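Botulinum neurotoxin type G (Clostridium botulinum, PDB 3MPP) targets nerve cells and delivers its zinc-protease light chain into their cytosol, with the receptor-binding domain described here holding the toxin to the cell surface. Local coordinates at residues Ile4-Tyr9 and Leu14-Gly19; Gly38-Asn43 and Ser48-His53; Met247-Ile252 and Asn275-Tyr280; Ala264-Phe269 and Leu279-Arg284. The protein carries 4 engineered substitutions. All blocks are in the same frame, centred on the assembly; numbering follows the deposited sequence.

The four contacts fall into two pairs, one in each half of the receptor-binding domain. Contacts 1 and 2 come first along the chain and belong to the N-terminal subdomain; their centres lie 12 Å apart and they touch, Leu-14 CD2 reaching Ile-50 CG2 at 3.7 Å. Contacts 3 and 4 belong to the C-terminal subdomain, with centres only 5 Å apart. They share Leu-279 and Tyr-280 and both draw on the small antiparallel sheet of strands 250-255, 260-270 and 275-277. Between the pairs the centres are 33 to 41 Å apart, on opposite sides of the chain's centre: contacts 1 and 2 lie in the beta sandwich, contacts 3 and 4 in the trefoil subdomain, and neither pair touches the other.

Contact 1: Ile4-Tyr9 and Leu14-Gly19; sequences ILSLSY and LIDSSG
Ser-8 and Ile-15 form the close-knit centre of this contact, exchanging two backbone hydrogen bonds: Ile-15 N gives to Ser-8 O at 2.7 Å, and Ser-8 N gives to Ile-15 O at 3.0 Å. Leu-7 with Asp-16 and Tyr-9 with Leu-14 are the non-hydrogen-bonded pairs to either side. Leu-14 sends CD1 back over the partner strand, 3.6 Å from Ser-8 O and near Leu-7 CB, while Leu-5, Leu-7 and Asp-16 meet Met-24 of strand 23-26. The segments thus build the first antiparallel hairpin of the N-terminal receptor-binding subdomain, a lectin-like beta sandwich, and strand 195-204 pairs with the other edge of strand 3-10. Beyond Asp-16 the second segment leaves the strand, yet Ser-17 N still reaches Ser-6 O at 2.8 Å. The Asp-16 carboxylate lies with CG anti to its own N (chi1 178°), which lets OD1 take the N-H of Ser-6 and that of Ser-18, the latter closing an Asx turn; the position of OD1 is less certain than the rest. Leu-5 CD1 lies against this carboxylate, 3.4 Å from Asp-16 CG. Past the ladder the side is partly exposed, and a water bridges the segments, donating to Asp-16 OD2 at 2.6 Å and to Ile-4 O; OD2 also accepts from Ala-22 N. On the face carrying Ser-8 and Ile-15, the hydroxyls Ser-8 OG and Ser-17 OG are hydrogen-bonded at 2.6 Å.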
# COMPACT_ATOMS: atom_id res chain seq x y z
N ILE A 4 20.97 9.94 -10.48
CA ILE A 4 22.36 9.76 -10.08
C ILE A 4 22.60 8.33 -9.61
O ILE A 4 23.69 7.78 -9.78
CB ILE A 4 22.71 10.69 -8.90
CG1 ILE A 4 22.92 12.13 -9.38
CG2 ILE A 4 23.96 10.20 -8.19
CD1 ILE A 4 23.33 13.05 -8.26
N LEU A 5 21.58 7.74 -8.99
CA LEU A 5 21.70 6.41 -8.41
C LEU A 5 20.31 5.81 -8.32
O LEU A 5 19.35 6.50 -7.96
CB LEU A 5 22.34 6.50 -7.02
CG LEU A 5 22.25 5.26 -6.10
CD1 LEU A 5 23.11 4.12 -6.63
CD2 LEU A 5 22.66 5.61 -4.68
N SER A 6 20.18 4.54 -8.69
CA SER A 6 18.90 3.84 -8.57
C SER A 6 19.15 2.39 -8.19
O SER A 6 19.85 1.66 -8.89
CB SER A 6 18.11 3.92 -9.88
OG SER A 6 18.71 3.13 -10.89
N LEU A 7 18.57 1.96 -7.07
CA LEU A 7 18.77 0.59 -6.62
C LEU A 7 17.73 -0.31 -7.25
O LEU A 7 16.53 -0.03 -7.22
CB LEU A 7 18.70 0.50 -5.09
CG LEU A 7 19.79 1.25 -4.31
CD1 LEU A 7 19.76 0.92 -2.81
CD2 LEU A 7 21.16 0.93 -4.89
N SER A 8 18.19 -1.40 -7.85
CA SER A 8 17.30 -2.43 -8.36
C SER A 8 17.83 -3.78 -7.94
O SER A 8 19.04 -4.00 -7.91
CB SER A 8 17.18 -2.36 -9.88
OG SER A 8 16.69 -1.10 -10.29
N TYR A 9 16.92 -4.68 -7.61
CA TYR A 9 17.27 -6.05 -7.31
C TYR A 9 16.97 -6.89 -8.54
O TYR A 9 15.84 -7.33 -8.75
CB TYR A 9 16.45 -6.54 -6.11
CG TYR A 9 16.87 -7.91 -5.62
CD1 TYR A 9 16.04 -9.01 -5.78
CD2 TYR A 9 18.10 -8.09 -4.98
CE1 TYR A 9 16.42 -10.26 -5.34
CE2 TYR A 9 18.48 -9.34 -4.53
CZ TYR A 9 17.64 -10.42 -4.71
OH TYR A 9 18.02 -11.66 -4.26
N LEU A 14 21.56 -7.07 -5.96
CA LEU A 14 21.26 -5.65 -5.86
C LEU A 14 22.26 -4.85 -6.68
O LEU A 14 23.47 -4.89 -6.42
CB LEU A 14 21.33 -5.21 -4.40
CG LEU A 14 20.91 -3.77 -4.09
CD1 LEU A 14 19.44 -3.55 -4.40
CD2 LEU A 14 21.17 -3.46 -2.64
N ILE A 15 21.77 -4.10 -7.66
CA ILE A 15 22.65 -3.34 -8.54
C ILE A 15 22.26 -1.87 -8.59
O ILE A 15 21.21 -1.47 -8.07
CB ILE A 15 22.61 -3.89 -9.98
CG1 ILE A 15 21.22 -3.67 -10.59
CG2 ILE A 15 22.97 -5.36 -10.00
CD1 ILE A 15 21.14 -3.97 -12.08
N ASP A 16 23.10 -1.08 -9.23
CA ASP A 16 22.80 0.31 -9.52
C ASP A 16 22.32 0.41 -10.97
O ASP A 16 23.12 0.27 -11.90
CB ASP A 16 24.05 1.17 -9.31
CG ASP A 16 23.82 2.63 -9.65
OD1 ASP A 16 22.65 3.01 -9.86
OD2 ASP A 16 24.81 3.39 -9.69
N SER A 17 21.03 0.64 -11.16
CA SER A 17 20.46 0.75 -12.50
C SER A 17 20.76 2.12 -13.10
O SER A 17 20.44 2.38 -14.26
CB SER A 17 18.94 0.53 -12.46
OG SER A 17 18.62 -0.77 -12.03
N SER A 18 21.37 2.99 -12.30
CA SER A 18 21.69 4.35 -12.71
C SER A 18 22.62 4.36 -13.93
O SER A 18 22.50 5.22 -14.81
CB SER A 18 22.38 5.07 -11.55
OG SER A 18 22.50 6.46 -11.79
N GLY A 19 23.54 3.41 -13.97
CA GLY A 19 24.56 3.40 -14.99
C GLY A 19 25.77 4.18 -14.53
O GLY A 19 26.72 4.38 -15.28
O HOH W 1 25.55 5.64 -8.63

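Contact 2: Gly38-Asn43 and Ser48-His53; sequences GQFKLN and SNITAH
Ile-50 and Phe-40 meet across the inside of the lectin-like beta sandwich of the N-terminal subdomain, strand 39-43 belonging to one sheet and strand 50-53 to the other. The two side chains approach from opposite directions. Methyl CD1 of Ile-50 sits over the centre of the Phe-40 ring, 3.6 Å from the centroid and 8° off the ring normal, a CH-pi contact in which all six ring carbons lie within 4.0 Å of that one methyl. With CG of Phe-40 between N and the carbonyl carbon (chi1 68°), the ring is set beneath this methyl, and Leu-42 CG lies at the ring's edge, in its plane. Farther out, Phe-32 and Ile-198 of the flanking strands pack against Phe-40, while Phe-184, in strand 181-187 beside strand 50-53, touches both Leu-42 and Ile-50. Where the chain crosses between the sheets, Ser-48 ties the ends together: a chi1 of -170° places its OG to accept the N-H of Asn-43 at 2.7 Å, and OG is also hydrogen-bonded to Asp-29 O, two bonds that hold the buried hydroxyl. A water lies within hydrogen-bonding distance of both carbonyls, 2.7 Å from Asn-43 O and 2.6 Å from Ser-48 O.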
# COMPACT_ATOMS: atom_id res chain seq x y z
N GLY A 38 13.53 -4.44 -6.87
CA GLY A 38 12.45 -5.21 -6.29
C GLY A 38 12.22 -4.58 -4.91
O GLY A 38 11.98 -3.38 -4.83
N GLN A 39 12.29 -5.35 -3.83
CA GLN A 39 12.06 -4.79 -2.49
C GLN A 39 13.07 -5.32 -1.49
O GLN A 39 13.48 -6.46 -1.59
CB GLN A 39 10.66 -5.14 -2.00
CG GLN A 39 9.54 -4.80 -2.98
CD GLN A 39 8.16 -5.22 -2.44
OE1 GLN A 39 8.05 -5.88 -1.39
NE2 GLN A 39 7.11 -4.84 -3.16
N PHE A 40 13.46 -4.49 -0.51
CA PHE A 40 14.30 -5.01 0.58
C PHE A 40 13.83 -4.62 1.97
O PHE A 40 13.24 -3.56 2.18
CB PHE A 40 15.81 -4.71 0.39
CG PHE A 40 16.17 -3.26 0.49
CD1 PHE A 40 16.44 -2.67 1.72
CD2 PHE A 40 16.32 -2.49 -0.66
CE1 PHE A 40 16.81 -1.34 1.82
CE2 PHE A 40 16.68 -1.15 -0.57
CZ PHE A 40 16.93 -0.57 0.68
N LYS A 41 14.13 -5.49 2.93
CA LYS A 41 13.71 -5.33 4.31
C LYS A 41 14.94 -5.16 5.20
O LYS A 41 15.83 -6.02 5.22
CB LYS A 41 12.92 -6.57 4.73
CG LYS A 41 12.30 -6.53 6.13
CD LYS A 41 11.65 -7.91 6.39
CE LYS A 41 11.02 -8.06 7.74
NZ LYS A 41 10.43 -9.44 7.85
N LEU A 42 14.98 -4.06 5.94
CA LEU A 42 15.99 -3.84 6.97
C LEU A 42 15.44 -4.27 8.33
O LEU A 42 14.40 -3.78 8.76
CB LEU A 42 16.38 -2.36 7.03
CG LEU A 42 16.91 -1.73 5.74
CD1 LEU A 42 17.15 -0.24 5.93
CD2 LEU A 42 18.20 -2.43 5.30
N ASN A 43 16.15 -5.19 8.98
CA ASN A 43 15.85 -5.63 10.34
C ASN A 43 16.72 -4.85 11.32
O ASN A 43 17.60 -4.08 10.90
CB ASN A 43 16.14 -7.13 10.48
CG ASN A 43 15.30 -7.99 9.53
OD1 ASN A 43 15.83 -8.83 8.79
ND2 ASN A 43 14.00 -7.78 9.54
N SER A 48 22.12 -6.23 9.16
CA SER A 48 21.04 -5.92 8.24
C SER A 48 21.33 -4.55 7.66
O SER A 48 20.82 -3.53 8.14
CB SER A 48 19.69 -5.89 8.97
OG SER A 48 18.63 -5.82 8.02
N ASN A 49 22.18 -4.51 6.64
CA ASN A 49 22.59 -3.23 6.10
C ASN A 49 22.94 -3.32 4.62
O ASN A 49 23.27 -4.38 4.11
CB ASN A 49 23.78 -2.69 6.87
CG ASN A 49 25.07 -3.43 6.55
OD1 ASN A 49 25.30 -4.53 7.03
ND2 ASN A 49 25.89 -2.83 5.69
N ILE A 50 22.85 -2.18 3.95
CA ILE A 50 23.29 -2.03 2.57
C ILE A 50 24.07 -0.74 2.50
O ILE A 50 23.62 0.28 3.03
CB ILE A 50 22.11 -1.90 1.60
CG1 ILE A 50 21.23 -3.15 1.63
CG2 ILE A 50 22.60 -1.61 0.17
CD1 ILE A 50 19.96 -3.01 0.82
N THR A 51 25.23 -0.79 1.87
CA THR A 51 25.98 0.42 1.59
C THR A 51 26.07 0.60 0.08
O THR A 51 26.46 -0.32 -0.64
CB THR A 51 27.39 0.39 2.21
OG1 THR A 51 27.29 0.36 3.64
CG2 THR A 51 28.18 1.62 1.81
N ALA A 52 25.66 1.76 -0.40
CA ALA A 52 25.90 2.12 -1.79
C ALA A 52 27.21 2.89 -1.86
O ALA A 52 27.31 4.00 -1.33
CB ALA A 52 24.76 2.95 -2.34
N HIS A 53 28.22 2.28 -2.46
CA HIS A 53 29.51 2.94 -2.64
C HIS A 53 29.54 3.62 -4.00
O HIS A 53 29.56 2.94 -5.04
CB HIS A 53 30.67 1.94 -2.52
CG HIS A 53 30.87 1.39 -1.14
ND1 HIS A 53 31.69 1.98 -0.21
CD2 HIS A 53 30.37 0.28 -0.55
CE1 HIS A 53 31.69 1.28 0.90
NE2 HIS A 53 30.89 0.24 0.72
O HOH W 2 19.60 -2.36 10.15

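Contact 3: Met247-Ile252 and Asn275-Tyr280; sequences MQNIYI and NYQNLY
A single amide-to-amide hydrogen bond, between Asn-249 and Gln-277, makes this contact, spanning the small three-stranded antiparallel sheet of the C-terminal, beta-trefoil subdomain across its middle strand. Strands 250-255 and 275-277 are the outer strands and 260-270 lies between them, so the side chains bridge the sheet without any backbone pairing of their own; the CA atoms of Asn-249 and Gln-277 are 7.6 Å apart. Asn-249 stands in the type I beta turn running from Met-247 to Ile-250, just ahead of its strand. Its ND2 donates to Gln-277 OE1 at 2.9 Å, with the acceptor close to the plane of the asparagine amide and an N-H...O angle of 162°. On the glutamine side the donor is tilted 34° from the carbonyl plane, and the two amide planes stand 72° apart. Gln-277 reaches across with its chain extended beyond CG, and Gln-277 OE1 also comes within 3.5 Å of Asn-249 CA. The strand between is bound in as well: Arg-266 pairs by backbone with Asn-249 and packs its side chain on Gln-277. Asn-249 is exposed whereas Gln-277 is buried, so an N-H from the surface turn supplies a partner for a carbonyl oxygen carried by a buried side chain.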
# COMPACT_ATOMS: atom_id res chain seq x y z
N MET A 247 -17.57 2.40 1.72
CA MET A 247 -18.13 2.15 3.04
C MET A 247 -17.03 1.49 3.84
O MET A 247 -16.96 0.26 3.95
CB MET A 247 -19.36 1.24 2.92
CG MET A 247 -20.41 1.86 1.98
SD MET A 247 -21.95 0.95 1.82
CE MET A 247 -22.54 1.07 3.50
N GLN A 248 -16.14 2.32 4.36
CA GLN A 248 -14.88 1.82 4.92
C GLN A 248 -15.05 1.26 6.33
O GLN A 248 -14.18 0.55 6.82
CB GLN A 248 -13.83 2.94 4.93
CG GLN A 248 -13.70 3.62 3.58
CD GLN A 248 -12.44 4.43 3.44
OE1 GLN A 248 -11.71 4.62 4.41
NE2 GLN A 248 -12.19 4.93 2.23
N ASN A 249 -16.16 1.57 6.98
CA ASN A 249 -16.28 1.26 8.40
C ASN A 249 -17.15 0.05 8.68
O ASN A 249 -17.50 -0.24 9.82
CB ASN A 249 -16.74 2.50 9.18
CG ASN A 249 -15.88 3.73 8.86
OD1 ASN A 249 -16.39 4.75 8.38
ND2 ASN A 249 -14.58 3.63 9.12
N ILE A 250 -17.49 -0.68 7.61
CA ILE A 250 -18.18 -1.95 7.72
C ILE A 250 -17.37 -3.06 7.07
O ILE A 250 -16.39 -2.80 6.36
CB ILE A 250 -19.60 -1.90 7.10
CG1 ILE A 250 -19.57 -1.44 5.63
CG2 ILE A 250 -20.50 -0.95 7.91
CD1 ILE A 250 -19.07 -2.48 4.63
N TYR A 251 -17.74 -4.31 7.35
CA TYR A 251 -17.19 -5.42 6.59
C TYR A 251 -18.35 -6.27 6.11
O TYR A 251 -19.50 -6.07 6.55
CB TYR A 251 -16.19 -6.25 7.42
CG TYR A 251 -16.79 -6.92 8.64
CD1 TYR A 251 -17.19 -8.24 8.58
CD2 TYR A 251 -16.95 -6.23 9.85
CE1 TYR A 251 -17.73 -8.88 9.67
CE2 TYR A 251 -17.50 -6.86 10.96
CZ TYR A 251 -17.88 -8.19 10.86
OH TYR A 251 -18.43 -8.84 11.93
N ILE A 252 -18.06 -7.20 5.20
CA ILE A 252 -19.07 -8.13 4.69
C ILE A 252 -19.06 -9.47 5.44
O ILE A 252 -18.05 -10.16 5.50
CB ILE A 252 -18.91 -8.41 3.17
CG1 ILE A 252 -18.65 -7.10 2.39
CG2 ILE A 252 -20.15 -9.14 2.67
CD1 ILE A 252 -19.78 -6.08 2.50
N ASN A 275 -5.99 4.63 17.89
CA ASN A 275 -7.29 4.04 17.57
C ASN A 275 -7.26 3.51 16.16
O ASN A 275 -6.72 4.17 15.26
CB ASN A 275 -8.40 5.09 17.67
CG ASN A 275 -9.69 4.63 17.01
OD1 ASN A 275 -10.40 3.79 17.55
ND2 ASN A 275 -9.97 5.16 15.82
N TYR A 276 -7.83 2.33 15.96
CA TYR A 276 -7.96 1.74 14.63
C TYR A 276 -9.13 0.77 14.59
O TYR A 276 -9.47 0.17 15.61
CB TYR A 276 -6.69 0.97 14.22
CG TYR A 276 -6.36 -0.22 15.09
CD1 TYR A 276 -6.82 -1.50 14.76
CD2 TYR A 276 -5.56 -0.09 16.23
CE1 TYR A 276 -6.51 -2.61 15.56
CE2 TYR A 276 -5.24 -1.19 17.03
CZ TYR A 276 -5.72 -2.44 16.69
OH TYR A 276 -5.41 -3.52 17.48
N GLN A 277 -9.71 0.60 13.41
CA GLN A 277 -10.69 -0.46 13.22
C GLN A 277 -10.01 -1.73 12.72
O GLN A 277 -9.05 -1.65 11.95
CB GLN A 277 -11.80 -0.01 12.26
CG GLN A 277 -12.79 0.93 12.96
CD GLN A 277 -13.87 1.42 12.02
OE1 GLN A 277 -13.69 1.41 10.80
NE2 GLN A 277 -14.98 1.86 12.59
N ASN A 278 -10.51 -2.88 13.17
CA ASN A 278 -10.01 -4.18 12.71
C ASN A 278 -10.28 -4.46 11.23
O ASN A 278 -11.32 -4.06 10.70
CB ASN A 278 -10.61 -5.30 13.57
CG ASN A 278 -10.04 -5.30 14.96
OD1 ASN A 278 -10.77 -5.21 15.96
ND2 ASN A 278 -8.72 -5.36 15.04
N LEU A 279 -9.35 -5.16 10.59
CA LEU A 279 -9.33 -5.43 9.15
C LEU A 279 -9.61 -6.89 8.83
O LEU A 279 -10.17 -7.22 7.77
CB LEU A 279 -7.95 -5.10 8.58
CG LEU A 279 -7.50 -3.65 8.79
CD1 LEU A 279 -6.18 -3.41 8.09
CD2 LEU A 279 -8.58 -2.70 8.24
N TYR A 280 -9.17 -7.77 9.71
CA TYR A 280 -9.32 -9.19 9.45
C TYR A 280 -10.68 -9.68 9.94
O TYR A 280 -10.75 -10.41 10.92
CB TYR A 280 -8.20 -9.97 10.12
CG TYR A 280 -6.82 -9.48 9.80
CD1 TYR A 280 -6.49 -9.05 8.53
CD2 TYR A 280 -5.82 -9.52 10.77
CE1 TYR A 280 -5.18 -8.64 8.23
CE2 TYR A 280 -4.53 -9.11 10.47
CZ TYR A 280 -4.22 -8.68 9.21
OH TYR A 280 -2.92 -8.26 8.93

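Contact 4: Ala264-Phe269 and Leu279-Arg284; sequences APRTNF and LYLGLR
Arg-266 and Leu-281, whose CA atoms are 7.5 Å apart, mark the nearest backbone approach of two segments that do not pair as strands. Segment 264-269 is interrupted at Arg-266 and Thr-267, between strand residues 264-265 and 268-269, while 279-284 is irregular chain in which Tyr-280 centres an inverse gamma turn, closed by a weak bond of 3.0 Å from Leu-281 N to Leu-279 O. Leu-281 points toward the interrupted strand and lays CD1 against it, 3.8 Å from Thr-267 N and 3.9 Å from Arg-266 CA. Thr-267 OG1 is 3.9 Å from the same methyl, but the hydroxyl's hydrogen-bonding partner is Asn-278 OD1. The arginine runs extended from CG to NE (chi3 -176°), which carries its guanidinium past Leu-281 to the start of the other segment, where Arg-266 NH1 lies 3.7 Å from Leu-279 CA. A water at the edge of the guanidinium, in its plane, accepts from Arg-266 NH1 at 2.9 Å and donates to Leu-279 O at 2.6 Å. Two backbone carbonyls, Gln-248 O for NE and Asn-278 O for NH1, join this water in taking N-H groups of the buried guanidinium. In the trefoil subdomain, strand 250-255 borders this contact through Tyr-251, which touches Ala-264 and Leu-281, strand 239-244 brings Phe-243 against Arg-266, and Trp-429 and Phe-229 from loops meet Leu-279.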
# COMPACT_ATOMS: atom_id res chain seq x y z
N ALA A 264 -21.62 -5.44 8.40
CA ALA A 264 -21.59 -5.32 9.84
C ALA A 264 -20.54 -4.27 10.19
O ALA A 264 -19.57 -4.12 9.46
CB ALA A 264 -21.26 -6.67 10.49
N PRO A 265 -20.74 -3.54 11.29
CA PRO A 265 -19.76 -2.51 11.66
C PRO A 265 -18.43 -3.14 12.07
O PRO A 265 -18.43 -4.12 12.82
CB PRO A 265 -20.39 -1.82 12.88
CG PRO A 265 -21.81 -2.28 12.92
CD PRO A 265 -21.86 -3.61 12.24
N ARG A 266 -17.31 -2.58 11.60
CA ARG A 266 -16.00 -3.03 12.04
C ARG A 266 -15.85 -2.80 13.54
O ARG A 266 -16.33 -1.80 14.08
CB ARG A 266 -14.89 -2.25 11.34
CG ARG A 266 -14.73 -2.56 9.86
CD ARG A 266 -13.53 -1.83 9.24
NE ARG A 266 -13.52 -2.11 7.81
CZ ARG A 266 -13.15 -3.28 7.30
NH1 ARG A 266 -12.71 -4.24 8.10
NH2 ARG A 266 -13.21 -3.47 5.99
N THR A 267 -15.18 -3.72 14.22
CA THR A 267 -14.84 -3.50 15.61
C THR A 267 -13.58 -2.67 15.62
O THR A 267 -12.96 -2.47 14.58
CB THR A 267 -14.57 -4.82 16.33
OG1 THR A 267 -13.65 -5.61 15.55
CG2 THR A 267 -15.88 -5.59 16.51
N ASN A 268 -13.18 -2.21 16.80
CA ASN A 268 -12.04 -1.32 16.90
C ASN A 268 -11.21 -1.58 18.13
O ASN A 268 -11.62 -2.29 19.05
CB ASN A 268 -12.51 0.12 16.92
CG ASN A 268 -13.38 0.41 18.12
OD1 ASN A 268 -12.89 0.43 19.24
ND2 ASN A 268 -14.66 0.61 17.89
N PHE A 269 -10.03 -0.99 18.14
CA PHE A 269 -9.22 -0.93 19.35
C PHE A 269 -8.75 0.50 19.54
O PHE A 269 -8.30 1.14 18.59
CB PHE A 269 -8.01 -1.88 19.26
CG PHE A 269 -7.17 -1.86 20.51
CD1 PHE A 269 -7.32 -2.84 21.48
CD2 PHE A 269 -6.27 -0.83 20.74
CE1 PHE A 269 -6.56 -2.82 22.65
CE2 PHE A 269 -5.52 -0.79 21.91
CZ PHE A 269 -5.66 -1.79 22.86
N LEU A 279 -9.35 -5.16 10.59
CA LEU A 279 -9.33 -5.43 9.15
C LEU A 279 -9.61 -6.89 8.83
O LEU A 279 -10.17 -7.22 7.77
CB LEU A 279 -7.95 -5.10 8.58
CG LEU A 279 -7.50 -3.65 8.79
CD1 LEU A 279 -6.18 -3.41 8.09
CD2 LEU A 279 -8.58 -2.70 8.24
N TYR A 280 -9.17 -7.77 9.71
CA TYR A 280 -9.32 -9.19 9.45
C TYR A 280 -10.68 -9.68 9.94
O TYR A 280 -10.75 -10.41 10.92
CB TYR A 280 -8.20 -9.97 10.12
CG TYR A 280 -6.82 -9.48 9.80
CD1 TYR A 280 -6.49 -9.05 8.53
CD2 TYR A 280 -5.82 -9.52 10.77
CE1 TYR A 280 -5.18 -8.64 8.23
CE2 TYR A 280 -4.53 -9.11 10.47
CZ TYR A 280 -4.22 -8.68 9.21
OH TYR A 280 -2.92 -8.26 8.93
N LEU A 281 -11.74 -9.28 9.25
CA LEU A 281 -13.12 -9.54 9.69
C LEU A 281 -13.94 -10.01 8.50
O LEU A 281 -13.68 -9.61 7.38
CB LEU A 281 -13.75 -8.25 10.22
CG LEU A 281 -13.13 -7.60 11.46
CD1 LEU A 281 -13.80 -6.25 11.72
CD2 LEU A 281 -13.31 -8.53 12.66
N GLY A 282 -14.94 -10.86 8.75
CA GLY A 282 -15.89 -11.24 7.70
C GLY A 282 -15.45 -12.36 6.76
O GLY A 282 -14.61 -13.19 7.10
N LEU A 283 -16.05 -12.38 5.57
CA LEU A 283 -15.77 -13.40 4.57
C LEU A 283 -14.29 -13.43 4.25
O LEU A 283 -13.68 -12.39 4.04
CB LEU A 283 -16.54 -13.12 3.28
CG LEU A 283 -18.06 -13.07 3.51
CD1 LEU A 283 -18.79 -12.52 2.30
CD2 LEU A 283 -18.54 -14.46 3.85
N ARG A 284 -13.73 -14.63 4.19
CA ARG A 284 -12.36 -14.79 3.75
C ARG A 284 -12.36 -15.40 2.35
O ARG A 284 -12.89 -16.49 2.14
CB ARG A 284 -11.60 -15.66 4.74
CG ARG A 284 -10.09 -15.69 4.52
CD ARG A 284 -9.42 -16.39 5.67
NE ARG A 284 -9.83 -17.78 5.78
CZ ARG A 284 -9.48 -18.59 6.78
NH1 ARG A 284 -8.70 -18.14 7.75
NH2 ARG A 284 -9.92 -19.83 6.81
O HOH W 3 -12.11 -6.37 6.30